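Local atomic coordinates of putative transporter (Clostridium difficile 630, PDB entry 3LV9), a protein that is a putative membrane transporter of unknown substrate, represented by its pair of CBS domains and possibly binding flavin adenine dinucleotide. Residues Asp42-Ile50 / Leu78-Ile88; Ile69-Leu78 / Leu90-Tyr99. All coordinates share one frame; numbering follows the deposited sequence.

Interaction 1 of 2, residues Asp42-Ile50 / Leu78-Ile88; sequences DSEEKILAI and LYNQKINENKI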
loop_
_atom_site.group_PDB
_atom_site.type_symbol
_atom_site.label_atom_id
_atom_site.label_comp_id
_atom_site.label_asym_id
_atom_site.label_seq_id
_atom_site.Cartn_x
_atom_site.Cartn_y
_atom_site.Cartn_z
ATOM N N ASP A 42 17.231 -0.965 15.344
ATOM C CA ASP A 42 17.631 -0.037 14.260
ATOM C C ASP A 42 17.473 1.413 14.697
ATOM O O ASP A 42 16.550 1.739 15.472
ATOM C CB ASP A 42 16.749 -0.221 13.050
ATOM C CG ASP A 42 17.074 -1.469 12.257
ATOM O OD1 ASP A 42 18.165 -2.080 12.430
ATOM O OD2 ASP A 42 16.223 -1.810 11.420
ATOM N N SER A 43 18.341 2.292 14.197
ATOM C CA SER A 43 18.226 3.691 14.492
ATOM C C SER A 43 17.062 4.204 13.716
ATOM O O SER A 43 16.608 3.571 12.747
ATOM C CB SER A 43 19.472 4.434 14.056
ATOM O OG SER A 43 19.589 4.403 12.656
ATOM N N GLU A 44 16.579 5.350 14.136
ATOM C CA GLU A 44 15.459 5.998 13.464
ATOM C C GLU A 44 15.877 6.478 12.082
ATOM O O GLU A 44 15.105 6.400 11.115
ATOM C CB GLU A 44 14.872 7.124 14.352
ATOM C CG GLU A 44 14.130 6.496 15.544
ATOM C CD GLU A 44 13.577 7.448 16.623
ATOM O OE1 GLU A 44 13.099 8.547 16.293
ATOM O OE2 GLU A 44 13.569 6.992 17.798
ATOM N N GLU A 45 17.129 6.905 11.962
ATOM C CA GLU A 45 17.640 7.325 10.667
ATOM C C GLU A 45 17.561 6.160 9.675
ATOM O O GLU A 45 17.116 6.310 8.531
ATOM C CB GLU A 45 19.089 7.815 10.820
ATOM C CG GLU A 45 19.212 9.195 11.470
ATOM C CD GLU A 45 18.563 10.243 10.560
ATOM O OE1 GLU A 45 19.183 10.532 9.496
ATOM O OE2 GLU A 45 17.412 10.707 10.858
ATOM N N LYS A 46 17.992 4.987 10.114
ATOM C CA LYS A 46 18.019 3.814 9.244
ATOM C C LYS A 46 16.634 3.451 8.783
ATOM O O LYS A 46 16.444 3.144 7.617
ATOM C CB LYS A 46 18.637 2.635 9.978
ATOM C CG LYS A 46 18.494 1.289 9.250
ATOM C CD LYS A 46 19.441 0.282 9.883
ATOM C CE LYS A 46 19.231 -1.152 9.358
ATOM N NZ LYS A 46 19.960 -2.242 10.209
ATOM N N ILE A 47 15.666 3.526 9.690
ATOM C CA ILE A 47 14.278 3.183 9.392
ATOM C C ILE A 47 13.708 4.106 8.313
ATOM O O ILE A 47 13.169 3.655 7.315
ATOM C CB ILE A 47 13.411 3.249 10.668
ATOM C CG1 ILE A 47 13.814 2.121 11.622
ATOM C CG2 ILE A 47 11.937 3.217 10.342
ATOM C CD1 ILE A 47 13.071 2.161 13.004
ATOM N N LEU A 48 13.853 5.405 8.483
ATOM C CA LEU A 48 13.348 6.323 7.471
ATOM C C LEU A 48 14.065 6.097 6.163
ATOM O O LEU A 48 13.449 6.164 5.104
ATOM C CB LEU A 48 13.552 7.746 7.906
ATOM C CG LEU A 48 12.805 8.043 9.200
ATOM C CD1 LEU A 48 13.089 9.474 9.679
ATOM C CD2 LEU A 48 11.322 7.789 9.041
ATOM N N ALA A 49 15.357 5.812 6.216
ATOM C CA ALA A 49 16.094 5.597 4.959
ATOM C C ALA A 49 15.537 4.392 4.184
ATOM O O ALA A 49 15.399 4.454 2.946
ATOM C CB ALA A 49 17.577 5.435 5.202
ATOM N N ILE A 50 15.191 3.312 4.895
ATOM C CA ILE A 50 14.644 2.138 4.214
ATOM C C ILE A 50 13.188 2.361 3.817
ATOM O O ILE A 50 12.857 2.053 2.692
ATOM C CB ILE A 50 14.916 0.739 4.928
ATOM C CG1 ILE A 50 13.845 0.351 5.936
ATOM C CG2 ILE A 50 16.317 0.664 5.616
ATOM C CD1 ILE A 50 14.464 -0.601 7.115
ATOM N N LEU A 78 4.326 4.619 11.769
ATOM C CA LEU A 78 5.712 4.992 12.019
ATOM C C LEU A 78 5.877 6.505 11.833
ATOM O O LEU A 78 6.488 7.213 12.665
ATOM C CB LEU A 78 6.685 4.270 11.070
ATOM C CG LEU A 78 7.334 2.922 11.429
ATOM C CD1 LEU A 78 8.055 2.321 10.213
ATOM C CD2 LEU A 78 8.313 2.990 12.544
ATOM N N TYR A 79 5.357 7.002 10.715
ATOM C CA TYR A 79 5.580 8.396 10.318
ATOM C C TYR A 79 4.817 9.295 11.295
ATOM O O TYR A 79 5.362 10.298 11.764
ATOM C CB TYR A 79 5.122 8.647 8.879
ATOM C CG TYR A 79 6.044 8.208 7.734
ATOM C CD1 TYR A 79 7.417 8.254 7.859
ATOM C CD2 TYR A 79 5.528 7.822 6.494
ATOM C CE1 TYR A 79 8.247 7.916 6.819
ATOM C CE2 TYR A 79 6.367 7.483 5.447
ATOM C CZ TYR A 79 7.726 7.532 5.635
ATOM O OH TYR A 79 8.618 7.202 4.659
ATOM N N ASN A 80 3.592 8.935 11.652
ATOM C CA ASN A 80 2.865 9.734 12.649
ATOM C C ASN A 80 3.586 9.787 14.011
ATOM O O ASN A 80 3.551 10.831 14.673
ATOM C CB ASN A 80 1.431 9.224 12.851
ATOM C CG ASN A 80 0.507 9.547 11.658
ATOM O OD1 ASN A 80 0.751 10.500 10.920
ATOM N ND2 ASN A 80 -0.548 8.740 11.474
ATOM N N GLN A 81 4.257 8.710 14.431
ATOM C CA GLN A 81 5.022 8.783 15.681
ATOM C C GLN A 81 6.116 9.807 15.547
ATOM O O GLN A 81 6.320 10.621 16.421
ATOM C CB GLN A 81 5.649 7.437 16.047
ATOM C CG GLN A 81 4.724 6.509 16.765
ATOM C CD GLN A 81 5.435 5.275 17.327
ATOM O OE1 GLN A 81 6.539 4.888 16.875
ATOM N NE2 GLN A 81 4.803 4.650 18.333
ATOM N N LYS A 82 6.820 9.769 14.435
ATOM C CA LYS A 82 8.035 10.547 14.316
ATOM C C LYS A 82 7.692 12.012 14.180
ATOM O O LYS A 82 8.375 12.878 14.726
ATOM C CB LYS A 82 8.852 10.106 13.102
ATOM C CG LYS A 82 10.166 10.863 12.920
ATOM C CD LYS A 82 11.212 10.444 13.940
ATOM C CE LYS A 82 12.513 11.196 13.760
ATOM N NZ LYS A 82 13.398 10.993 14.967
ATOM N N ILE A 83 6.642 12.278 13.432
ATOM C CA ILE A 83 6.207 13.628 13.202
ATOM C C ILE A 83 5.655 14.221 14.488
ATOM O O ILE A 83 6.025 15.323 14.873
ATOM C CB ILE A 83 5.062 13.721 12.165
ATOM C CG1 ILE A 83 5.547 13.407 10.749
ATOM C CG2 ILE A 83 4.431 15.136 12.217
ATOM C CD1 ILE A 83 4.412 13.338 9.720
ATOM N N ASN A 84 4.757 13.493 15.141
ATOM C CA ASN A 84 4.102 14.031 16.325
ATOM C C ASN A 84 5.058 14.148 17.540
ATOM O O ASN A 84 5.038 15.171 18.242
ATOM C CB ASN A 84 2.855 13.205 16.647
ATOM C CG ASN A 84 1.823 13.200 15.473
ATOM O OD1 ASN A 84 1.991 13.889 14.432
ATOM N ND2 ASN A 84 0.748 12.415 15.650
ATOM N N GLU A 85 5.934 13.149 17.742
ATOM C CA GLU A 85 6.810 13.113 18.942
ATOM C C GLU A 85 8.321 13.133 18.755
ATOM O O GLU A 85 9.048 13.172 19.724
ATOM C CB GLU A 85 6.441 11.882 19.737
ATOM C CG GLU A 85 4.923 11.749 19.846
ATOM C CD GLU A 85 4.523 10.723 20.853
ATOM O OE1 GLU A 85 4.331 9.537 20.426
ATOM O OE2 GLU A 85 4.436 11.104 22.057
ATOM N N ASN A 86 8.790 13.093 17.514
ATOM C CA ASN A 86 10.214 12.956 17.210
ATOM C C ASN A 86 10.819 11.748 17.899
ATOM O O ASN A 86 11.943 11.776 18.335
ATOM C CB ASN A 86 10.977 14.246 17.539
ATOM C CG ASN A 86 12.264 14.430 16.675
ATOM O OD1 ASN A 86 12.633 13.587 15.819
ATOM N ND2 ASN A 86 12.910 15.582 16.864
ATOM N N LYS A 87 10.054 10.672 17.964
ATOM C CA LYS A 87 10.565 9.420 18.439
ATOM C C LYS A 87 9.681 8.259 17.950
ATOM O O LYS A 87 8.461 8.335 17.929
ATOM C CB LYS A 87 10.658 9.477 19.968
ATOM C CG LYS A 87 10.849 8.127 20.647
ATOM C CD LYS A 87 11.164 8.282 22.146
ATOM C CE LYS A 87 10.847 7.034 22.947
ATOM N NZ LYS A 87 12.064 6.231 23.219
ATOM N N ILE A 88 10.329 7.181 17.543
ATOM C CA ILE A 88 9.645 5.979 17.151
ATOM C C ILE A 88 9.712 5.011 18.316
ATOM O O ILE A 88 10.797 4.752 18.851
ATOM C CB ILE A 88 10.256 5.375 15.912
ATOM C CG1 ILE A 88 9.965 6.276 14.699
ATOM C CG2 ILE A 88 9.637 4.008 15.641
ATOM C CD1 ILE A 88 11.018 6.189 13.543
HETATM O O HOH W 1 13.328 4.400 18.773
#
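Glu44 reaches the helix of residues 78-85 with CG set beside its own backbone N (chi1 -71°) and the chain extended beyond, while Lys82 sends CG anti to its backbone N and then bends at chi2 (74°), which brings its ammonium group back to the glutamate. Lys82 NZ meets Glu44 OE1 at 2.8 Å on the anti side of the carboxylate, somewhat out of its plane, in a hydrogen-bonded salt bridge. The same NZ donates to Asn86 OD1 at 2.8 Å. Asn86, with positive phi, is where the chain leaves the helix, so the lysine ties the glutamate to that turn. The other oxygen, Glu44 OE2, takes a weak but nearly straight bond from Ile88 N (3.3 Å), and a water donates both to OE2 and to Ile88 O.

Beneath this polar cluster the glutamate's methylenes slide past Ile88 in the opposite direction, Glu44 CG lying 3.7 Å from Ile88 CD1. Deeper in, Ile47 and Leu78 cross at about a right angle, with Ile47 CG2 touching Leu78 CD1 at 4.0 Å; Ile38 of strand 38-39 adds to this apolar core. Leu48 lays CD2 at the edge of the Tyr79 ring, near its plane, 3.8 Å from CE1. The tyrosine hydroxyl bonds to Glu141 of the second subunit, which places helix 75-85 at the dimer interface.

Helices 44-50 and 78-85 of the CBS pair, whose N-to-C directions differ by 132°, are thus joined by hydrocarbon packing inside and by one carboxylate outside. Lysine, backbone N-H and water all converge on that carboxylate, a setting that would probably favour its ionised form and restrict its rotation.

Interaction 2 of 2, residues Ile69-Leu78 / Leu90-Tyr99; sequences ILGFVHIRDL and LEEILRDIIY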
loop_
_atom_site.group_PDB
_atom_site.type_symbol
_atom_site.label_atom_id
_atom_site.label_comp_id
_atom_site.label_asym_id
_atom_site.label_seq_id
_atom_site.Cartn_x
_atom_site.Cartn_y
_atom_site.Cartn_z
ATOM N N ILE A 69 10.457 -12.904 14.611
ATOM C CA ILE A 69 9.521 -11.844 14.261
ATOM C C ILE A 69 8.643 -11.479 15.449
ATOM O O ILE A 69 8.012 -12.342 16.040
ATOM C CB ILE A 69 8.559 -12.256 13.150
ATOM C CG1 ILE A 69 9.328 -12.719 11.917
ATOM C CG2 ILE A 69 7.627 -11.090 12.798
ATOM C CD1 ILE A 69 10.260 -11.752 11.405
ATOM N N LEU A 70 8.567 -10.193 15.763
ATOM C CA LEU A 70 7.715 -9.699 16.840
ATOM C C LEU A 70 6.292 -9.291 16.374
ATOM O O LEU A 70 5.333 -9.260 17.160
ATOM C CB LEU A 70 8.402 -8.500 17.481
ATOM C CG LEU A 70 9.842 -8.679 17.971
ATOM C CD1 LEU A 70 10.246 -7.360 18.702
ATOM C CD2 LEU A 70 9.999 -9.889 18.896
ATOM N N GLY A 71 6.162 -8.954 15.097
ATOM C CA GLY A 71 4.873 -8.515 14.559
ATOM C C GLY A 71 5.179 -7.695 13.350
ATOM O O GLY A 71 6.212 -7.889 12.746
ATOM N N PHE A 72 4.301 -6.775 12.985
ATOM C CA PHE A 72 4.630 -5.853 11.928
ATOM C C PHE A 72 4.157 -4.445 12.227
ATOM O O PHE A 72 3.409 -4.197 13.176
ATOM C CB PHE A 72 4.056 -6.324 10.610
ATOM C CG PHE A 72 2.595 -6.005 10.417
ATOM C CD1 PHE A 72 2.219 -4.886 9.710
ATOM C CD2 PHE A 72 1.611 -6.879 10.877
ATOM C CE1 PHE A 72 0.863 -4.606 9.459
ATOM C CE2 PHE A 72 0.232 -6.620 10.646
ATOM C CZ PHE A 72 -0.142 -5.474 9.937
ATOM N N VAL A 73 4.609 -3.518 11.403
ATOM C CA VAL A 73 4.195 -2.182 11.569
ATOM C C VAL A 73 3.808 -1.646 10.231
ATOM O O VAL A 73 4.270 -2.127 9.204
ATOM C CB VAL A 73 5.289 -1.320 12.223
ATOM C CG1 VAL A 73 5.445 -1.730 13.667
ATOM C CG2 VAL A 73 6.618 -1.425 11.464
ATOM N N HIS A 74 2.923 -0.653 10.264
ATOM C CA HIS A 74 2.477 0.035 9.074
ATOM C C HIS A 74 3.173 1.381 8.998
ATOM O O HIS A 74 3.317 2.096 10.001
ATOM C CB HIS A 74 0.975 0.241 9.151
ATOM C CG HIS A 74 0.364 0.698 7.875
ATOM N ND1 HIS A 74 0.732 1.873 7.252
ATOM C CD2 HIS A 74 -0.589 0.133 7.099
ATOM C CE1 HIS A 74 0.042 2.004 6.133
ATOM N NE2 HIS A 74 -0.759 0.956 6.012
ATOM N N ILE A 75 3.549 1.747 7.789
ATOM C CA ILE A 75 4.322 2.943 7.528
ATOM C C ILE A 75 3.667 4.262 8.090
ATOM O O ILE A 75 4.352 5.182 8.501
ATOM C CB ILE A 75 4.591 2.974 5.983
ATOM C CG1 ILE A 75 5.824 3.741 5.606
ATOM C CG2 ILE A 75 3.385 3.512 5.180
ATOM C CD1 ILE A 75 5.794 4.115 4.119
ATOM N N ARG A 76 2.340 4.352 8.112
ATOM C CA ARG A 76 1.662 5.594 8.505
ATOM C C ARG A 76 1.799 5.849 9.975
ATOM O O ARG A 76 1.976 6.999 10.428
ATOM C CB ARG A 76 0.173 5.546 8.192
ATOM C CG ARG A 76 -0.128 6.165 6.888
ATOM C CD ARG A 76 -1.601 6.392 6.702
ATOM N NE ARG A 76 -2.389 5.176 6.798
ATOM C CZ ARG A 76 -2.741 4.384 5.775
ATOM N NH1 ARG A 76 -3.487 3.309 6.026
ATOM N NH2 ARG A 76 -2.366 4.639 4.514
ATOM N N ASP A 77 1.634 4.765 10.709
ATOM C CA ASP A 77 1.893 4.740 12.128
ATOM C C ASP A 77 3.333 5.158 12.467
ATOM O O ASP A 77 3.531 5.962 13.364
ATOM C CB ASP A 77 1.635 3.344 12.677
ATOM C CG ASP A 77 0.292 2.802 12.308
ATOM O OD1 ASP A 77 -0.548 3.546 11.775
ATOM O OD2 ASP A 77 0.088 1.604 12.559
ATOM N N LEU A 78 4.326 4.619 11.769
ATOM C CA LEU A 78 5.712 4.992 12.019
ATOM C C LEU A 78 5.877 6.505 11.833
ATOM O O LEU A 78 6.488 7.213 12.665
ATOM C CB LEU A 78 6.685 4.270 11.070
ATOM C CG LEU A 78 7.334 2.922 11.429
ATOM C CD1 LEU A 78 8.055 2.321 10.213
ATOM C CD2 LEU A 78 8.313 2.990 12.544
ATOM N N LEU A 90 8.370 1.318 18.652
ATOM C CA LEU A 90 7.782 0.221 17.852
ATOM C C LEU A 90 6.674 -0.569 18.564
ATOM O O LEU A 90 5.617 -0.898 17.993
ATOM C CB LEU A 90 8.894 -0.710 17.394
ATOM C CG LEU A 90 9.845 -0.077 16.372
ATOM C CD1 LEU A 90 11.107 -0.820 16.379
ATOM C CD2 LEU A 90 9.262 -0.064 14.963
ATOM N N GLU A 91 6.927 -0.857 19.828
ATOM C CA GLU A 91 6.003 -1.600 20.687
ATOM C C GLU A 91 4.594 -1.019 20.733
ATOM O O GLU A 91 3.628 -1.761 20.879
ATOM C CB GLU A 91 6.580 -1.723 22.125
ATOM C CG GLU A 91 7.144 -0.383 22.752
ATOM C CD GLU A 91 8.476 0.152 22.146
ATOM O OE1 GLU A 91 9.334 -0.650 21.669
ATOM O OE2 GLU A 91 8.676 1.395 22.177
ATOM N N GLU A 92 4.480 0.301 20.622
ATOM C CA GLU A 92 3.184 0.989 20.701
ATOM C C GLU A 92 2.374 0.916 19.383
ATOM O O GLU A 92 1.158 1.242 19.383
ATOM C CB GLU A 92 3.350 2.484 21.141
ATOM C CG GLU A 92 3.227 2.718 22.659
ATOM C CD GLU A 92 3.769 4.068 23.130
ATOM O OE1 GLU A 92 3.681 5.047 22.359
ATOM O OE2 GLU A 92 4.260 4.161 24.279
ATOM N N ILE A 93 3.027 0.538 18.284
ATOM C CA ILE A 93 2.347 0.453 16.978
ATOM C C ILE A 93 2.452 -0.924 16.367
ATOM O O ILE A 93 2.005 -1.155 15.242
ATOM C CB ILE A 93 2.875 1.494 15.982
ATOM C CG1 ILE A 93 4.390 1.402 15.869
ATOM C CG2 ILE A 93 2.415 2.944 16.416
ATOM C CD1 ILE A 93 4.959 2.214 14.704
ATOM N N LEU A 94 3.030 -1.844 17.133
ATOM C CA LEU A 94 3.282 -3.210 16.656
ATOM C C LEU A 94 1.945 -3.935 16.491
ATOM O O LEU A 94 1.122 -3.927 17.396
ATOM C CB LEU A 94 4.193 -3.940 17.659
ATOM C CG LEU A 94 4.978 -5.175 17.245
ATOM C CD1 LEU A 94 5.854 -4.849 16.058
ATOM C CD2 LEU A 94 5.814 -5.720 18.464
ATOM N N ARG A 95 1.743 -4.510 15.310
ATOM C CA ARG A 95 0.501 -5.220 14.913
ATOM C C ARG A 95 0.808 -6.708 14.667
ATOM O O ARG A 95 1.877 -7.037 14.180
ATOM C CB ARG A 95 -0.051 -4.603 13.629
ATOM C CG ARG A 95 -0.683 -3.229 13.800
ATOM C CD ARG A 95 -0.762 -2.463 12.478
ATOM N NE ARG A 95 -2.040 -1.756 12.293
ATOM C CZ ARG A 95 -2.452 -0.673 12.961
ATOM N NH1 ARG A 95 -1.712 -0.112 13.913
ATOM N NH2 ARG A 95 -3.636 -0.143 12.674
ATOM N N ASP A 96 -0.130 -7.595 14.998
ATOM C CA ASP A 96 0.127 -9.051 14.961
ATOM C C ASP A 96 0.272 -9.599 13.546
ATOM O O ASP A 96 -0.309 -9.049 12.600
ATOM C CB ASP A 96 -0.956 -9.801 15.735
ATOM C CG ASP A 96 -0.828 -9.587 17.281
ATOM O OD1 ASP A 96 0.097 -10.213 17.877
ATOM O OD2 ASP A 96 -1.629 -8.793 17.890
ATOM N N ILE A 97 1.097 -10.643 13.396
ATOM C CA ILE A 97 1.147 -11.413 12.136
ATOM C C ILE A 97 0.657 -12.852 12.386
ATOM O O ILE A 97 0.487 -13.312 13.532
ATOM C CB ILE A 97 2.572 -11.481 11.442
ATOM C CG1 ILE A 97 3.683 -11.657 12.473
ATOM C CG2 ILE A 97 2.884 -10.264 10.556
ATOM C CD1 ILE A 97 3.642 -12.984 13.163
ATOM N N ILE A 98 0.420 -13.544 11.280
ATOM C CA ILE A 98 0.199 -14.987 11.282
ATOM C C ILE A 98 1.387 -15.681 10.606
ATOM O O ILE A 98 2.116 -15.071 9.815
ATOM C CB ILE A 98 -1.133 -15.358 10.571
ATOM C CG1 ILE A 98 -1.146 -14.912 9.107
ATOM C CG2 ILE A 98 -2.330 -14.685 11.272
ATOM C CD1 ILE A 98 -2.203 -15.639 8.328
ATOM N N TYR A 99 1.568 -16.957 10.917
ATOM C CA TYR A 99 2.633 -17.762 10.300
ATOM C C TYR A 99 1.966 -18.851 9.519
ATOM O O TYR A 99 1.028 -19.487 10.012
ATOM C CB TYR A 99 3.578 -18.384 11.334
ATOM C CG TYR A 99 4.301 -17.384 12.226
ATOM C CD1 TYR A 99 5.593 -16.971 11.942
ATOM C CD2 TYR A 99 3.686 -16.847 13.347
ATOM C CE1 TYR A 99 6.245 -16.066 12.749
ATOM C CE2 TYR A 99 4.344 -15.925 14.148
ATOM C CZ TYR A 99 5.621 -15.539 13.835
ATOM O OH TYR A 99 6.288 -14.629 14.647
HETATM O O HOH W 2 9.006 -15.437 14.507
#
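Phe72 and Arg95 are paired through both backbone and side chain. Phe72 N donates to Arg95 O at 2.7 Å and Arg95 N returns the bond to Phe72 O at 2.7 Å, a single antiparallel hydrogen-bonded bridge. With CG between its backbone N and carbonyl carbon (chi1 81°), the phenylalanine swings its ring back over the partner chain. Arg95 CB then sits over one face in a CH-pi contact, 3.9 Å from the ring centroid, whereas Asp96 O lies at the ring edge, in its plane, 3.2 Å from Phe72 CE2. Ile97 CG2 approaches CD2 of the same ring.

From its place over the ring, Arg95 runs on, bent at chi3 (138°), to Asp77. NH1 lies 2.8 Å from Asp77 OD2, but the oxygen stands over the guanidinium face with no N-H aimed at it, so this salt bridge rests on charge alone.

Segment 90-99 carries the chain from helix 75-85 to strand 98-101, from one CBS sheet's side to the other, and on the way lies against edge strand 69-74. On its other side strand 69-74 pairs with strand 58-62, where Val61 bonds to Leu70 and Gly71. Gly71 CA comes 3.4 Å from Arg95 O, so the chains lie close there.

Ile93 fills the corner where strand turns into helix: CG1 meets Val73 CG1, CG2 rests on Asp77 CB at 3.8 Å, and CD1 reaches Leu78 N. Leu94 spreads its methyls along the strand, CD2 against Leu70 CB and CD1 against Val73 CG1. At the far end a water joins Ile69 N to Tyr99 OH, and the side chains of Ile69 and Ile97 cross at about a right angle, CG2 of the first touching CG1 of the second at 4.0 Å.

In the fold
The two contacts lie about 14 Å apart, centre to centre, on the same side of the chain's centre, and both draw on helix 75-85. Leu78 belongs to each, and Gln81 packs its amide against Glu92 and Ile93. Along the chain their segments alternate: 42-50, 69-78, 78-88, 90-99. Interaction 1 joins the two helices of the first CBS motif at the periphery; interaction 2, nearer the middle, lays segment 90-99 along that motif's edge strand and leads into the sheet of the second. Both touch the second subunit, so helix 75-85 links the motif's own packing, the passage between the two sheets and the dimer.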